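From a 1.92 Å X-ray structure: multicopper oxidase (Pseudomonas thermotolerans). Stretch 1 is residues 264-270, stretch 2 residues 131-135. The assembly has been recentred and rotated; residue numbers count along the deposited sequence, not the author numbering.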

# COMPACT_ATOMS: atom_id res chain seq x y z
N PRO A 264 3.69 5.34 -2.65
CA PRO A 264 2.31 5.23 -2.13
C PRO A 264 1.80 3.81 -2.28
O PRO A 264 2.03 3.11 -3.34
CB PRO A 264 1.53 6.23 -2.97
CG PRO A 264 2.56 7.14 -3.61
CD PRO A 264 3.80 6.33 -3.75
N GLY A 265 1.23 3.33 -1.17
CA GLY A 265 0.72 1.96 -1.15
C GLY A 265 1.74 0.85 -1.00
O GLY A 265 1.39 -0.34 -1.07
N MET A 266 2.99 1.22 -0.77
CA MET A 266 4.01 0.27 -0.45
C MET A 266 4.20 0.11 1.02
O MET A 266 3.93 0.96 1.82
CB MET A 266 5.34 0.67 -1.11
CG MET A 266 5.24 0.59 -2.63
SD MET A 266 6.71 1.29 -3.39
CE MET A 266 7.90 -0.01 -3.33
N ARG A 267 4.72 -1.04 1.36
CA ARG A 267 4.97 -1.35 2.76
C ARG A 267 6.28 -2.07 2.86
O ARG A 267 6.74 -2.70 1.93
CB ARG A 267 3.86 -2.28 3.24
CG ARG A 267 2.46 -1.75 3.16
CD ARG A 267 1.77 -2.07 1.86
NE ARG A 267 1.55 -3.51 1.57
CZ ARG A 267 1.45 -3.99 0.34
NH1 ARG A 267 1.62 -3.19 -0.71
NH2 ARG A 267 1.26 -5.26 0.13
N ILE A 268 6.83 -2.06 4.05
CA ILE A 268 7.99 -2.85 4.35
C ILE A 268 7.90 -3.29 5.78
O ILE A 268 7.29 -2.64 6.64
CB ILE A 268 9.34 -2.04 4.21
CG1 ILE A 268 9.44 -0.76 5.08
CG2 ILE A 268 9.56 -1.66 2.77
CD1 ILE A 268 10.76 -0.06 4.90
N ASP A 269 8.59 -4.38 6.04
CA ASP A 269 8.93 -4.73 7.44
C ASP A 269 10.38 -4.41 7.53
O ASP A 269 11.19 -4.94 6.75
CB ASP A 269 8.80 -6.19 7.68
CG ASP A 269 7.37 -6.64 7.86
OD1 ASP A 269 6.64 -6.04 8.66
OD2 ASP A 269 7.00 -7.65 7.21
N LEU A 270 10.69 -3.59 8.51
CA LEU A 270 11.97 -3.04 8.69
C LEU A 270 12.31 -3.51 10.08
O LEU A 270 11.67 -3.06 11.05
CB LEU A 270 11.90 -1.49 8.55
CG LEU A 270 13.25 -0.81 8.80
CD1 LEU A 270 14.37 -1.47 8.03
CD2 LEU A 270 13.26 0.65 8.51
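Stretch 2 131-135: GNFWY

Stretch 2 lies on stretch 1 as a roughly antiparallel strand, held by side-chain hydrogen bonds rather than by a backbone ladder. All five residues, Gly 131 to Tyr 135, are in extended conformation, and their strand continues later in the chain. In stretch 1, Pro 264 to Met 266 form loop or turn, and the strand begins at Arg 267. The two strand axes run at 148° to each other in their N-to-C directions, and their closest approach is 7.2 Å. That spacing leaves room for side chains between the backbones. In register, the CA of Arg 267 is 6.4 Å from the CA of Asn 132, and the CA of Gly 265 is 7.7 Å from the CA of Trp 134. The contact buries 342 Å² in total.

Arg 267 and Asn 132 form the centre of the contact. Both point their CA-to-CB bonds toward the other stretch, and their CB atoms are 3.8 Å apart. The NE of Arg 267 donates a hydrogen bond to the O of Asn 132 at 2.7 Å. The NH2 of Arg 267 adds a weak one to the same O of Asn 132 at 3.2 Å. This carbonyl oxygen lies at the edge of the guanidinium, near its plane, where N-H groups can reach it. Within stretch 1, the NH1 of Arg 267 donates to the O of Gly 265 at 2.9 Å, so the side chain folds back over its own loop while it binds stretch 2.

Asn 132 also binds Asp 269. Its ND2 donates to the OD1 of Asp 269 at 2.8 Å with nearly linear geometry. The CA-to-CB bond of Asp 269 points sideways, but the end of its side chain comes nearer to stretch 2. Water 1 gives a second link: it donates to the OD2 of Asp 269 at 2.6 Å and accepts a weak hydrogen bond from the backbone N of Asn 132 at 3.1 Å.

Trp 134 points toward stretch 1 and meets the loop. Its NE1 donates a weak hydrogen bond to the O of Gly 265 at 3.3 Å, while its CD1 packs 3.8 Å from the CD of Arg 267. Gly 265 has positive phi, which favours glycine, and an ideal CB there would lie a tight 3.2 Å from the CZ2 of Trp 134. Phe 133 points away, yet its CD1 comes within 3.5 Å of the NH2 of Arg 267.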

# COMPACT_ATOMS: atom_id res chain seq x y z
N GLY A 131 1.84 -10.81 6.12
CA GLY A 131 2.50 -9.57 5.97
C GLY A 131 1.58 -8.40 6.02
O GLY A 131 0.51 -8.45 6.61
N ASN A 132 2.07 -7.32 5.44
CA ASN A 132 1.52 -5.96 5.59
C ASN A 132 0.73 -5.62 4.40
O ASN A 132 1.30 -5.64 3.29
CB ASN A 132 2.70 -4.95 5.65
CG ASN A 132 3.56 -5.22 6.86
OD1 ASN A 132 3.02 -5.39 7.98
ND2 ASN A 132 4.86 -5.27 6.67
N PHE A 133 -0.54 -5.29 4.60
CA PHE A 133 -1.37 -4.94 3.45
C PHE A 133 -2.02 -3.69 3.93
O PHE A 133 -1.72 -3.17 5.05
CB PHE A 133 -2.35 -6.10 3.10
CG PHE A 133 -1.64 -7.30 2.72
CD1 PHE A 133 -1.08 -7.40 1.51
CD2 PHE A 133 -1.32 -8.24 3.68
CE1 PHE A 133 -0.30 -8.49 1.17
CE2 PHE A 133 -0.52 -9.30 3.40
CZ PHE A 133 -0.03 -9.45 2.11
N TRP A 134 -2.92 -3.19 3.11
CA TRP A 134 -3.78 -2.07 3.60
C TRP A 134 -5.07 -2.07 2.86
O TRP A 134 -5.26 -2.83 1.89
CB TRP A 134 -3.07 -0.68 3.50
CG TRP A 134 -2.65 -0.23 2.16
CD1 TRP A 134 -1.84 -0.86 1.30
CD2 TRP A 134 -3.05 0.98 1.55
NE1 TRP A 134 -1.70 -0.10 0.18
CE2 TRP A 134 -2.41 1.05 0.34
CE3 TRP A 134 -3.84 2.03 1.95
CZ2 TRP A 134 -2.61 2.10 -0.52
CZ3 TRP A 134 -3.99 3.10 1.13
CH2 TRP A 134 -3.35 3.15 -0.08
N TYR A 135 -5.91 -1.17 3.26
CA TYR A 135 -7.24 -1.07 2.70
C TYR A 135 -7.65 0.38 2.53
O TYR A 135 -7.33 1.27 3.35
CB TYR A 135 -8.22 -1.83 3.63
CG TYR A 135 -8.38 -1.25 5.01
CD1 TYR A 135 -9.42 -0.40 5.27
CD2 TYR A 135 -7.56 -1.61 6.07
CE1 TYR A 135 -9.64 0.16 6.51
CE2 TYR A 135 -7.79 -1.08 7.35
CZ TYR A 135 -8.86 -0.18 7.53
OH TYR A 135 -9.15 0.42 8.70
O HOH W 1 5.14 -7.84 5.34